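Local coordinates for pumilio homology domain family member 4 (Saccharomyces cerevisiae, PDB 3BWT), which binds messenger RNA through a Pumilio homology domain that recognises single-stranded RNA, and takes part in regulating gene expression, at residues A[10-15]-A[40-45]; A[16-21]-A[26-31]; A[264-269]-A[273-278]; A[289-294]-A[304-309]. One frame throughout, in Å; residues are numbered along the deposited sequence.

Contact 1. Residues A[10-15]-A[40-45]; sequences QYIGSI and ADAIFE
The methyl of A42, at the centre of this contact, meets two isoleucine tips from the incoming loop. I12 CD1 lies 3.8 Å from A42 CB, and I15 CD1 lies 3.9 Å from the same A42 CB; the two CD1 atoms, of I12 and I15, are themselves 4.1 Å apart. I15 does more than I12. With its delta carbon extended from the backbone (chi2 165°), its CD1 also comes to 3.8 Å from A42 O, while its other branch, CG2, packs 4.1 Å from I43 CG1. The side chains of I15 and I43 cross at about a right angle, and I43 CG1 meets both branches of I15. I12, by contrast, folds its delta carbon back (chi2 -68°) and makes a smaller contact at the exposed margin. Both segments belong to Pumilio repeat 1, the N-terminal member of the superhelical stack of helical repeats that makes up a PUF domain; here the loop leading into the short helix 15-18 is laid against helix 37-47. Behind these side chains, a type II beta turn from Y11 to S14 contains I12 and hands the chain on to I15, with G13, at its third position, adopting the positive phi expected there. The turn is also tied to the helix through polar groups: the carboxylate of E46 accepts hydrogen bonds from the backbone N of G13 and of I15. On the buried side L28 of helix 22-34 touches both I15 and I43, and L32 backs I43.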
loop_
_atom_site.group_PDB
_atom_site.type_symbol
_atom_site.label_atom_id
_atom_site.label_comp_id
_atom_site.label_asym_id
_atom_site.label_seq_id
_atom_site.Cartn_x
_atom_site.Cartn_y
_atom_site.Cartn_z
ATOM N N GLN A 10 40.406 -16.591 11.260
ATOM C CA GLN A 10 40.684 -17.903 10.696
ATOM C C GLN A 10 39.964 -18.107 9.378
ATOM O O GLN A 10 40.186 -19.105 8.689
ATOM C CB GLN A 10 40.331 -19.021 11.673
ATOM C CG GLN A 10 38.874 -19.059 12.100
ATOM C CD GLN A 10 38.593 -20.202 13.053
ATOM O OE1 GLN A 10 38.464 -21.356 12.637
ATOM N NE2 GLN A 10 38.502 -19.889 14.340
ATOM N N TYR A 11 39.108 -17.161 9.015
ATOM C CA TYR A 11 38.319 -17.339 7.799
ATOM C C TYR A 11 38.753 -16.418 6.672
ATOM O O TYR A 11 38.277 -16.535 5.547
ATOM C CB TYR A 11 36.824 -17.214 8.100
ATOM C CG TYR A 11 36.306 -18.402 8.881
ATOM C CD1 TYR A 11 36.237 -19.656 8.291
ATOM C CD2 TYR A 11 35.910 -18.279 10.211
ATOM C CE1 TYR A 11 35.778 -20.757 8.986
ATOM C CE2 TYR A 11 35.447 -19.387 10.924
ATOM C CZ TYR A 11 35.386 -20.627 10.300
ATOM O OH TYR A 11 34.928 -21.748 10.973
ATOM N N ILE A 12 39.677 -15.516 6.986
ATOM C CA ILE A 12 40.195 -14.583 6.005
ATOM C C ILE A 12 40.669 -15.336 4.781
ATOM O O ILE A 12 41.484 -16.255 4.879
ATOM C CB ILE A 12 41.345 -13.756 6.584
ATOM C CG1 ILE A 12 40.843 -12.906 7.753
ATOM C CG2 ILE A 12 41.946 -12.862 5.514
ATOM C CD1 ILE A 12 39.878 -11.808 7.347
ATOM N N GLY A 13 40.144 -14.946 3.627
ATOM C CA GLY A 13 40.455 -15.621 2.380
ATOM C C GLY A 13 39.483 -16.743 2.075
ATOM O O GLY A 13 39.593 -17.406 1.049
ATOM N N SER A 14 38.516 -16.944 2.963
ATOM C CA SER A 14 37.544 -18.017 2.802
ATOM C C SER A 14 36.164 -17.568 3.258
ATOM O O SER A 14 35.254 -18.380 3.417
ATOM C CB SER A 14 37.987 -19.245 3.595
ATOM O OG SER A 14 39.388 -19.436 3.478
ATOM N N ILE A 15 36.015 -16.264 3.452
ATOM C CA ILE A 15 34.767 -15.688 3.943
ATOM C C ILE A 15 33.570 -15.994 3.043
ATOM O O ILE A 15 32.479 -16.304 3.530
ATOM C CB ILE A 15 34.901 -14.160 4.193
ATOM C CG1 ILE A 15 35.651 -13.919 5.512
ATOM C CG2 ILE A 15 33.528 -13.497 4.216
ATOM C CD1 ILE A 15 36.161 -12.517 5.707
ATOM N N ALA A 40 33.591 -5.472 8.731
ATOM C CA ALA A 40 32.999 -4.879 7.531
ATOM C C ALA A 40 33.984 -4.848 6.360
ATOM O O ALA A 40 33.614 -5.129 5.222
ATOM C CB ALA A 40 32.473 -3.475 7.822
ATOM N N ASP A 41 35.239 -4.505 6.642
ATOM C CA ASP A 41 36.253 -4.440 5.600
ATOM C C ASP A 41 36.512 -5.823 5.017
ATOM O O ASP A 41 36.464 -6.029 3.807
ATOM C CB ASP A 41 37.560 -3.896 6.170
ATOM C CG ASP A 41 37.494 -2.426 6.511
ATOM O OD1 ASP A 41 36.433 -1.792 6.309
ATOM O OD2 ASP A 41 38.523 -1.905 6.991
ATOM N N ALA A 42 36.810 -6.767 5.897
ATOM C CA ALA A 42 37.161 -8.109 5.484
ATOM C C ALA A 42 36.023 -8.721 4.686
ATOM O O ALA A 42 36.230 -9.354 3.644
ATOM C CB ALA A 42 37.454 -8.954 6.701
ATOM N N ILE A 43 34.812 -8.532 5.189
ATOM C CA ILE A 43 33.647 -9.124 4.566
ATOM C C ILE A 43 33.285 -8.393 3.276
ATOM O O ILE A 43 32.902 -9.016 2.290
ATOM C CB ILE A 43 32.479 -9.200 5.556
ATOM C CG1 ILE A 43 32.790 -10.260 6.617
ATOM C CG2 ILE A 43 31.171 -9.527 4.834
ATOM C CD1 ILE A 43 31.953 -10.152 7.858
ATOM N N PHE A 44 33.438 -7.075 3.274
ATOM C CA PHE A 44 33.229 -6.295 2.061
ATOM C C PHE A 44 34.182 -6.746 0.957
ATOM O O PHE A 44 33.769 -6.975 -0.180
ATOM C CB PHE A 44 33.408 -4.795 2.344
ATOM C CG PHE A 44 33.521 -3.942 1.103
ATOM C CD1 PHE A 44 32.383 -3.475 0.453
ATOM C CD2 PHE A 44 34.767 -3.592 0.594
ATOM C CE1 PHE A 44 32.491 -2.678 -0.682
ATOM C CE2 PHE A 44 34.874 -2.798 -0.540
ATOM C CZ PHE A 44 33.739 -2.344 -1.176
ATOM N N GLU A 45 35.458 -6.880 1.284
ATOM C CA GLU A 45 36.433 -7.250 0.266
ATOM C C GLU A 45 36.187 -8.635 -0.334
ATOM O O GLU A 45 36.404 -8.844 -1.523
ATOM C CB GLU A 45 37.863 -7.141 0.800
ATOM C CG GLU A 45 38.268 -5.742 1.147
ATOM C CD GLU A 45 38.249 -4.786 -0.044
ATOM O OE1 GLU A 45 38.135 -5.255 -1.197
ATOM O OE2 GLU A 45 38.360 -3.553 0.187
#

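Contact 2. Residues A[16-21]-A[26-31]; sequences HSLCKD and RFLQKQ
L18 and L28 each hold CG beside the backbone N (chi1 -67° and -65°) and carry CD1 anti to CA, and this shared shape brings their branches together across the turn. The two side chains are set aslant rather than alongside. L18 CD1 reaches L28 CD2 at 3.9 Å, and the same L18 CD1 also lies 4.1 Å from F27 CD2, so one methyl serves two consecutive residues of the helix. The other branch of L28 goes elsewhere: its CD1 meets C19 SG at 3.6 Å and comes to 4.2 Å from L18 CB. F27 has CG anti to its backbone N (chi1 173°), which carries the ring to the L18 side, and Q31 CG, one helical turn on, covers one ring face with an offset toward the rim. The contact is wholly apolar and buried, a hydrophobic core formed inside Pumilio repeat 1 between the weakly bonded helix at 16-18 and the helix that follows it. In PUF domains, helices placed like 22-34 line the concave RNA-binding surface, consistent with a core behind that surface. Helix 37-47 closes it on one side, with T47 on C19; L63 of helix 60-70 touches both C19 and L28, linking the core to that helix, while F3 and Y11 from the N-terminal loops pack on L18 and F27.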
loop_
_atom_site.group_PDB
_atom_site.type_symbol
_atom_site.label_atom_id
_atom_site.label_comp_id
_atom_site.label_asym_id
_atom_site.label_seq_id
_atom_site.Cartn_x
_atom_site.Cartn_y
_atom_site.Cartn_z
ATOM N N HIS A 16 33.771 -15.926 1.733
ATOM C CA HIS A 16 32.661 -16.160 0.818
ATOM C C HIS A 16 32.095 -17.556 0.994
ATOM O O HIS A 16 30.887 -17.757 0.886
ATOM C CB HIS A 16 33.084 -15.952 -0.631
ATOM C CG HIS A 16 32.066 -16.412 -1.625
ATOM N ND1 HIS A 16 32.117 -17.653 -2.222
ATOM C CD2 HIS A 16 30.963 -15.801 -2.120
ATOM C CE1 HIS A 16 31.093 -17.785 -3.047
ATOM N NE2 HIS A 16 30.378 -16.674 -3.004
ATOM N N SER A 17 32.964 -18.526 1.263
ATOM C CA SER A 17 32.512 -19.903 1.391
ATOM C C SER A 17 31.537 -20.050 2.561
ATOM O O SER A 17 30.727 -20.971 2.594
ATOM C CB SER A 17 33.694 -20.851 1.556
ATOM O OG SER A 17 34.114 -20.895 2.906
ATOM N N LEU A 18 31.611 -19.135 3.520
ATOM C CA LEU A 18 30.721 -19.169 4.672
ATOM C C LEU A 18 29.349 -18.601 4.340
ATOM O O LEU A 18 28.390 -18.805 5.087
ATOM C CB LEU A 18 31.313 -18.355 5.817
ATOM C CG LEU A 18 32.595 -18.834 6.490
ATOM C CD1 LEU A 18 32.949 -17.881 7.626
ATOM C CD2 LEU A 18 32.433 -20.255 7.002
ATOM N N CYS A 19 29.263 -17.874 3.227
ATOM C CA CYS A 19 28.074 -17.083 2.912
ATOM C C CYS A 19 26.964 -17.916 2.280
ATOM O O CYS A 19 25.878 -17.415 1.985
ATOM C CB CYS A 19 28.443 -15.889 2.042
ATOM S SG CYS A 19 29.561 -14.727 2.875
ATOM N N LYS A 20 27.267 -19.196 2.087
ATOM C CA LYS A 20 26.293 -20.211 1.722
ATOM C C LYS A 20 25.409 -20.531 2.928
ATOM O O LYS A 20 24.210 -20.245 2.943
ATOM C CB LYS A 20 27.039 -21.488 1.321
ATOM C CG LYS A 20 28.414 -21.231 0.696
ATOM C CD LYS A 20 29.238 -22.519 0.614
ATOM C CE LYS A 20 30.513 -22.324 -0.211
ATOM N NZ LYS A 20 31.447 -23.495 -0.141
ATOM N N ASP A 21 26.041 -21.141 3.928
ATOM C CA ASP A 21 25.418 -21.552 5.179
ATOM C C ASP A 21 24.612 -20.495 5.885
ATOM O O ASP A 21 24.955 -19.315 5.882
ATOM C CB ASP A 21 26.487 -22.012 6.169
ATOM C CG ASP A 21 27.081 -23.331 5.794
ATOM O OD1 ASP A 21 26.504 -23.998 4.912
ATOM O OD2 ASP A 21 28.118 -23.707 6.380
ATOM N N ARG A 26 25.242 -16.297 9.867
ATOM C CA ARG A 26 24.915 -15.747 11.177
ATOM C C ARG A 26 26.188 -15.456 11.954
ATOM O O ARG A 26 26.280 -14.440 12.649
ATOM C CB ARG A 26 23.956 -16.659 11.948
ATOM C CG ARG A 26 22.516 -16.590 11.422
ATOM C CD ARG A 26 21.530 -17.408 12.251
ATOM N NE ARG A 26 20.178 -17.338 11.696
ATOM C CZ ARG A 26 19.267 -16.430 12.039
ATOM N NH1 ARG A 26 19.551 -15.506 12.951
ATOM N NH2 ARG A 26 18.067 -16.444 11.473
ATOM N N PHE A 27 27.177 -16.334 11.801
ATOM C CA PHE A 27 28.510 -16.093 12.342
ATOM C C PHE A 27 29.032 -14.736 11.878
ATOM O O PHE A 27 29.422 -13.896 12.687
ATOM C CB PHE A 27 29.479 -17.189 11.905
ATOM C CG PHE A 27 30.912 -16.913 12.281
ATOM C CD1 PHE A 27 31.335 -17.041 13.593
ATOM C CD2 PHE A 27 31.833 -16.520 11.324
ATOM C CE1 PHE A 27 32.646 -16.783 13.943
ATOM C CE2 PHE A 27 33.142 -16.259 11.668
ATOM C CZ PHE A 27 33.552 -16.390 12.981
ATOM N N LEU A 28 29.031 -14.529 10.566
ATOM C CA LEU A 28 29.521 -13.293 9.988
ATOM C C LEU A 28 28.731 -12.083 10.469
ATOM O O LEU A 28 29.299 -11.042 10.782
ATOM C CB LEU A 28 29.465 -13.374 8.471
ATOM C CG LEU A 28 30.387 -14.425 7.872
ATOM C CD1 LEU A 28 30.377 -14.322 6.366
ATOM C CD2 LEU A 28 31.780 -14.232 8.413
ATOM N N GLN A 29 27.413 -12.223 10.518
ATOM C CA GLN A 29 26.563 -11.131 10.940
ATOM C C GLN A 29 26.896 -10.767 12.372
ATOM O O GLN A 29 26.826 -9.598 12.762
ATOM C CB GLN A 29 25.092 -11.517 10.800
ATOM C CG GLN A 29 24.611 -11.559 9.354
ATOM C CD GLN A 29 23.290 -12.296 9.198
ATOM O OE1 GLN A 29 22.268 -11.881 9.753
ATOM N NE2 GLN A 29 23.305 -13.395 8.440
ATOM N N LYS A 30 27.262 -11.779 13.153
ATOM C CA LYS A 30 27.663 -11.575 14.535
ATOM C C LYS A 30 28.887 -10.686 14.538
ATOM O O LYS A 30 28.877 -9.596 15.102
ATOM C CB LYS A 30 27.981 -12.917 15.202
ATOM C CG LYS A 30 28.147 -12.853 16.721
ATOM C CD LYS A 30 28.418 -14.239 17.315
ATOM C CE LYS A 30 29.761 -14.812 16.847
ATOM N NZ LYS A 30 30.063 -16.191 17.363
ATOM N N GLN A 31 29.935 -11.165 13.880
ATOM C CA GLN A 31 31.182 -10.428 13.733
ATOM C C GLN A 31 30.973 -8.984 13.275
ATOM O O GLN A 31 31.615 -8.065 13.776
ATOM C CB GLN A 31 32.095 -11.165 12.762
ATOM C CG GLN A 31 32.351 -12.590 13.174
ATOM C CD GLN A 31 32.723 -12.719 14.652
ATOM O OE1 GLN A 31 33.657 -12.072 15.139
ATOM N NE2 GLN A 31 32.001 -13.572 15.367
#

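Contact 3. Residues A[264-269]-A[273-278]; sequences LEILNN and TGIQSL
A sharp bend in the long helix 256-279 brings I266, on its first limb, against I275 and L278 on its second. The axes of segments 264-269 and 273-278 approach to 8.8 Å, with their N-to-C directions 120° apart, so the chain turns sharply between the two limbs. I266 offers its CG2 branch, which meets L278 CD2 at 4.1 Å and stands 4.3 Å from I275 CG1. The extended CD1 of I275 lies 4.2 Å from I266 O; the same CD1 of I275 is a looser 4.4 Å from L267 CD2. Between these pairs the backbones come together at G274, whose CA is 7.2 Å from that of I266. The bend lies where Pumilio repeat 7 passes into repeat 8, so it joins successive units of the PUF superhelix, and the first limb includes a wider, pi-type turn at 266-269. Polar side chains span a turn within each limb. N269 ND2 donates a nearly straight hydrogen bond (165°) to E265 OE2; this acceptor lies close to the amide plane of N269, while the donor stands above the carboxylate, 49° out of its plane. On the other limb T273 O is gripped twice by S277, whose OG and backbone N arrive from opposite faces of the carbonyl. L267 reaches beyond the pair to L302, R305 and L306 of helix 300-310, I309 of that helix packs on I275, and A236 and I237 of helix 236-240 meet I266 and L278 respectively.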
loop_
_atom_site.group_PDB
_atom_site.type_symbol
_atom_site.label_atom_id
_atom_site.label_comp_id
_atom_site.label_asym_id
_atom_site.label_seq_id
_atom_site.Cartn_x
_atom_site.Cartn_y
_atom_site.Cartn_z
ATOM N N LEU A 264 -28.832 11.230 2.132
ATOM C CA LEU A 264 -29.914 11.954 1.483
ATOM C C LEU A 264 -30.258 11.400 0.114
ATOM O O LEU A 264 -31.433 11.231 -0.215
ATOM C CB LEU A 264 -29.547 13.425 1.343
ATOM C CG LEU A 264 -30.169 14.354 2.375
ATOM C CD1 LEU A 264 -29.564 15.744 2.242
ATOM C CD2 LEU A 264 -31.678 14.384 2.183
ATOM N N GLU A 265 -29.232 11.146 -0.689
ATOM C CA GLU A 265 -29.420 10.575 -2.016
ATOM C C GLU A 265 -30.136 9.237 -1.914
ATOM O O GLU A 265 -31.116 8.977 -2.617
ATOM C CB GLU A 265 -28.073 10.379 -2.704
ATOM C CG GLU A 265 -28.190 10.082 -4.184
ATOM C CD GLU A 265 -28.680 11.278 -4.963
ATOM O OE1 GLU A 265 -28.660 12.390 -4.398
ATOM O OE2 GLU A 265 -29.080 11.107 -6.134
ATOM N N ILE A 266 -29.631 8.390 -1.028
ATOM C CA ILE A 266 -30.258 7.102 -0.753
ATOM C C ILE A 266 -31.727 7.267 -0.346
ATOM O O ILE A 266 -32.591 6.520 -0.806
ATOM C CB ILE A 266 -29.453 6.315 0.314
ATOM C CG1 ILE A 266 -28.112 5.867 -0.284
ATOM C CG2 ILE A 266 -30.248 5.136 0.844
ATOM C CD1 ILE A 266 -27.167 5.236 0.698
ATOM N N LEU A 267 -32.009 8.262 0.492
ATOM C CA LEU A 267 -33.382 8.559 0.911
ATOM C C LEU A 267 -34.267 9.088 -0.209
ATOM O O LEU A 267 -35.437 8.734 -0.292
ATOM C CB LEU A 267 -33.393 9.563 2.066
ATOM C CG LEU A 267 -33.386 8.980 3.478
ATOM C CD1 LEU A 267 -33.132 10.084 4.493
ATOM C CD2 LEU A 267 -34.687 8.238 3.784
ATOM N N ASN A 268 -33.716 9.947 -1.057
ATOM C CA ASN A 268 -34.526 10.647 -2.051
ATOM C C ASN A 268 -34.619 9.978 -3.420
ATOM O O ASN A 268 -35.720 9.703 -3.902
ATOM C CB ASN A 268 -34.053 12.086 -2.187
ATOM C CG ASN A 268 -34.323 12.901 -0.935
ATOM O OD1 ASN A 268 -35.336 12.711 -0.259
ATOM N ND2 ASN A 268 -33.414 13.818 -0.621
ATOM N N ASN A 269 -33.476 9.715 -4.048
ATOM C CA ASN A 269 -33.479 9.052 -5.351
ATOM C C ASN A 269 -33.532 7.520 -5.258
ATOM O O ASN A 269 -33.689 6.825 -6.264
ATOM C CB ASN A 269 -32.328 9.551 -6.232
ATOM C CG ASN A 269 -32.565 10.978 -6.743
ATOM O OD1 ASN A 269 -33.672 11.316 -7.171
ATOM N ND2 ASN A 269 -31.528 11.819 -6.691
ATOM N N THR A 273 -38.209 1.704 -3.006
ATOM C CA THR A 273 -37.671 0.741 -3.954
ATOM C C THR A 273 -36.159 0.540 -3.767
ATOM O O THR A 273 -35.689 -0.588 -3.594
ATOM C CB THR A 273 -37.993 1.147 -5.401
ATOM O OG1 THR A 273 -39.323 0.716 -5.723
ATOM C CG2 THR A 273 -37.024 0.504 -6.371
ATOM N N GLY A 274 -35.403 1.632 -3.797
ATOM C CA GLY A 274 -33.972 1.558 -3.579
ATOM C C GLY A 274 -33.631 0.968 -2.223
ATOM O O GLY A 274 -32.770 0.092 -2.098
ATOM N N ILE A 275 -34.302 1.452 -1.190
ATOM C CA ILE A 275 -34.031 0.963 0.151
ATOM C C ILE A 275 -34.376 -0.518 0.277
ATOM O O ILE A 275 -33.659 -1.270 0.931
ATOM C CB ILE A 275 -34.746 1.813 1.218
ATOM C CG1 ILE A 275 -33.912 3.056 1.520
ATOM C CG2 ILE A 275 -34.964 1.011 2.492
ATOM C CD1 ILE A 275 -34.731 4.239 1.974
ATOM N N GLN A 276 -35.463 -0.939 -0.362
ATOM C CA GLN A 276 -35.836 -2.345 -0.351
ATOM C C GLN A 276 -34.784 -3.165 -1.092
ATOM O O GLN A 276 -34.508 -4.317 -0.745
ATOM C CB GLN A 276 -37.207 -2.553 -0.995
ATOM C CG GLN A 276 -37.826 -3.914 -0.674
ATOM C CD GLN A 276 -38.919 -4.311 -1.649
ATOM O OE1 GLN A 276 -39.608 -5.312 -1.445
ATOM N NE2 GLN A 276 -39.077 -3.536 -2.717
ATOM N N SER A 277 -34.209 -2.563 -2.124
ATOM C CA SER A 277 -33.115 -3.187 -2.844
ATOM C C SER A 277 -31.918 -3.397 -1.917
ATOM O O SER A 277 -31.317 -4.473 -1.904
ATOM C CB SER A 277 -32.729 -2.356 -4.067
ATOM O OG SER A 277 -33.804 -2.317 -4.989
ATOM N N LEU A 278 -31.585 -2.377 -1.133
ATOM C CA LEU A 278 -30.502 -2.499 -0.165
ATOM C C LEU A 278 -30.807 -3.559 0.885
ATOM O O LEU A 278 -30.010 -4.472 1.109
ATOM C CB LEU A 278 -30.227 -1.166 0.519
ATOM C CG LEU A 278 -29.216 -0.203 -0.093
ATOM C CD1 LEU A 278 -29.342 -0.152 -1.591
ATOM C CD2 LEU A 278 -29.421 1.167 0.518
#

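Contact 4. Residues A[289-294]-A[304-309]; sequences QTALDI and KRLSEI
L306 and L292 lie aslant to each other between two helices, and each uses a different part of its side chain. The extended CD1 of L306 (chi2 175°) comes to 3.6 Å from A291 O and 4.1 Å from A291 CB, at the backbone of the facing helix. L292 replies with CD2, which rests 3.9 Å from L306 CB, at the root of that side chain, and 4.2 Å from S307 OG. The two leucines thus meet at different depths, while the small A291 lets the L306 methyl approach the main chain. The hydroxyl of S307 is only grazed here: it is hydrogen-bonded to Y303 O, one turn back in its own helix, and weakly to L331 O. The carbonyl of A291 in turn accepts a hydrogen bond from S295 OG. The axes of the two segments, both in Pumilio repeat 8, approach to 9.8 Å at 140°, roughly antiparallel. Helix 256-279 covers one side, placing I263 on I294. On another, I327 of helix 322-328 and M330 of the C-terminal loop pack on L292, joining the last repeat to the end of the chain.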
loop_
_atom_site.group_PDB
_atom_site.type_symbol
_atom_site.label_atom_id
_atom_site.label_comp_id
_atom_site.label_asym_id
_atom_site.label_seq_id
_atom_site.Cartn_x
_atom_site.Cartn_y
_atom_site.Cartn_z
ATOM N N GLN A 289 -27.241 -0.803 6.742
ATOM C CA GLN A 289 -27.016 -0.840 8.176
ATOM C C GLN A 289 -26.072 0.273 8.584
ATOM O O GLN A 289 -26.191 0.840 9.665
ATOM C CB GLN A 289 -26.446 -2.184 8.605
ATOM C CG GLN A 289 -26.261 -2.299 10.103
ATOM C CD GLN A 289 -25.755 -3.659 10.519
ATOM O OE1 GLN A 289 -25.521 -4.528 9.679
ATOM N NE2 GLN A 289 -25.572 -3.854 11.822
ATOM N N THR A 290 -25.124 0.580 7.711
ATOM C CA THR A 290 -24.239 1.702 7.950
ATOM C C THR A 290 -25.044 2.992 7.952
ATOM O O THR A 290 -24.836 3.851 8.804
ATOM C CB THR A 290 -23.135 1.783 6.901
ATOM O OG1 THR A 290 -22.171 0.767 7.175
ATOM C CG2 THR A 290 -22.446 3.128 6.967
ATOM N N ALA A 291 -25.969 3.106 7.002
ATOM C CA ALA A 291 -26.776 4.311 6.840
ATOM C C ALA A 291 -27.571 4.608 8.101
ATOM O O ALA A 291 -27.610 5.744 8.568
ATOM C CB ALA A 291 -27.708 4.163 5.655
ATOM N N LEU A 292 -28.199 3.574 8.644
ATOM C CA LEU A 292 -28.940 3.688 9.894
ATOM C C LEU A 292 -28.023 4.024 11.063
ATOM O O LEU A 292 -28.366 4.843 11.904
ATOM C CB LEU A 292 -29.690 2.386 10.193
ATOM C CG LEU A 292 -30.889 2.070 9.299
ATOM C CD1 LEU A 292 -31.146 0.565 9.233
ATOM C CD2 LEU A 292 -32.116 2.819 9.775
ATOM N N ASP A 293 -26.863 3.375 11.123
ATOM C CA ASP A 293 -25.940 3.562 12.231
ATOM C C ASP A 293 -25.434 4.995 12.255
ATOM O O ASP A 293 -25.516 5.672 13.282
ATOM C CB ASP A 293 -24.772 2.577 12.134
ATOM C CG ASP A 293 -23.724 2.793 13.226
ATOM O OD1 ASP A 293 -24.093 2.848 14.417
ATOM O OD2 ASP A 293 -22.523 2.898 12.888
ATOM N N ILE A 294 -24.923 5.461 11.119
ATOM C CA ILE A 294 -24.457 6.838 11.006
ATOM C C ILE A 294 -25.577 7.831 11.314
ATOM O O ILE A 294 -25.423 8.692 12.176
ATOM C CB ILE A 294 -23.864 7.145 9.608
ATOM C CG1 ILE A 294 -22.601 6.324 9.373
ATOM C CG2 ILE A 294 -23.556 8.635 9.466
ATOM C CD1 ILE A 294 -21.569 6.474 10.471
ATOM N N LYS A 304 -34.872 8.799 11.648
ATOM C CA LYS A 304 -36.299 8.560 11.714
ATOM C C LYS A 304 -36.859 8.423 10.307
ATOM O O LYS A 304 -37.748 7.604 10.060
ATOM C CB LYS A 304 -36.998 9.690 12.481
ATOM C CG LYS A 304 -36.638 9.722 13.971
ATOM C CD LYS A 304 -36.655 8.306 14.559
ATOM C CE LYS A 304 -36.449 8.296 16.069
ATOM N NZ LYS A 304 -36.492 6.903 16.617
ATOM N N ARG A 305 -36.325 9.215 9.383
ATOM C CA ARG A 305 -36.761 9.131 8.000
ATOM C C ARG A 305 -36.425 7.767 7.375
ATOM O O ARG A 305 -37.280 7.137 6.744
ATOM C CB ARG A 305 -36.191 10.285 7.179
ATOM C CG ARG A 305 -36.688 10.264 5.758
ATOM C CD ARG A 305 -36.199 11.455 4.957
ATOM N NE ARG A 305 -36.664 11.408 3.574
ATOM C CZ ARG A 305 -36.374 12.321 2.650
ATOM N NH1 ARG A 305 -35.633 13.384 2.954
ATOM N NH2 ARG A 305 -36.848 12.184 1.422
ATOM N N LEU A 306 -35.202 7.322 7.557
ATOM C CA LEU A 306 -34.797 5.987 7.127
ATOM C C LEU A 306 -35.619 4.906 7.818
ATOM O O LEU A 306 -36.122 3.989 7.175
ATOM C CB LEU A 306 -33.321 5.745 7.434
ATOM C CG LEU A 306 -32.254 6.581 6.731
ATOM C CD1 LEU A 306 -30.893 6.239 7.307
ATOM C CD2 LEU A 306 -32.267 6.305 5.250
ATOM N N SER A 307 -35.721 4.998 9.143
ATOM C CA SER A 307 -36.459 4.015 9.919
ATOM C C SER A 307 -37.854 3.773 9.370
ATOM O O SER A 307 -38.293 2.627 9.268
ATOM C CB SER A 307 -36.558 4.455 11.372
ATOM O OG SER A 307 -35.320 4.297 12.022
ATOM N N GLU A 308 -38.559 4.841 9.011
ATOM C CA GLU A 308 -39.967 4.678 8.661
ATOM C C GLU A 308 -40.193 4.045 7.295
ATOM O O GLU A 308 -41.277 3.534 7.017
ATOM C CB GLU A 308 -40.767 5.974 8.838
ATOM C CG GLU A 308 -40.243 7.189 8.096
ATOM C CD GLU A 308 -40.837 8.481 8.647
ATOM O OE1 GLU A 308 -41.346 8.448 9.800
ATOM O OE2 GLU A 308 -40.788 9.514 7.933
ATOM N N ILE A 309 -39.167 4.057 6.452
ATOM C CA ILE A 309 -39.225 3.324 5.194
ATOM C C ILE A 309 -38.781 1.878 5.369
ATOM O O ILE A 309 -39.317 0.969 4.735
ATOM C CB ILE A 309 -38.347 3.963 4.137
ATOM C CG1 ILE A 309 -38.885 5.346 3.787
ATOM C CG2 ILE A 309 -38.272 3.061 2.909
ATOM C CD1 ILE A 309 -38.103 6.036 2.699
#

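From the N terminus, contact 1 closes a loop by bringing residues 10-15 to helix 37-47, and contact 2 (16-21 with 26-31) is nested inside that loop. The two touch, through Y11 with L18 and F27 and through I15 with L28, so that their side chains form one packed group. Contacts 3 and 4 follow in series and neither crosses the other: contact 3 closes the bend of helix 256-279, contact 4 the hairpin of helices 284-298 and 300-310. They touch where helix 256-279 meets helix 300-310. The two pairs lie at opposite ends of the arc, with contacts 1 and 3 about 72 Å apart between centres.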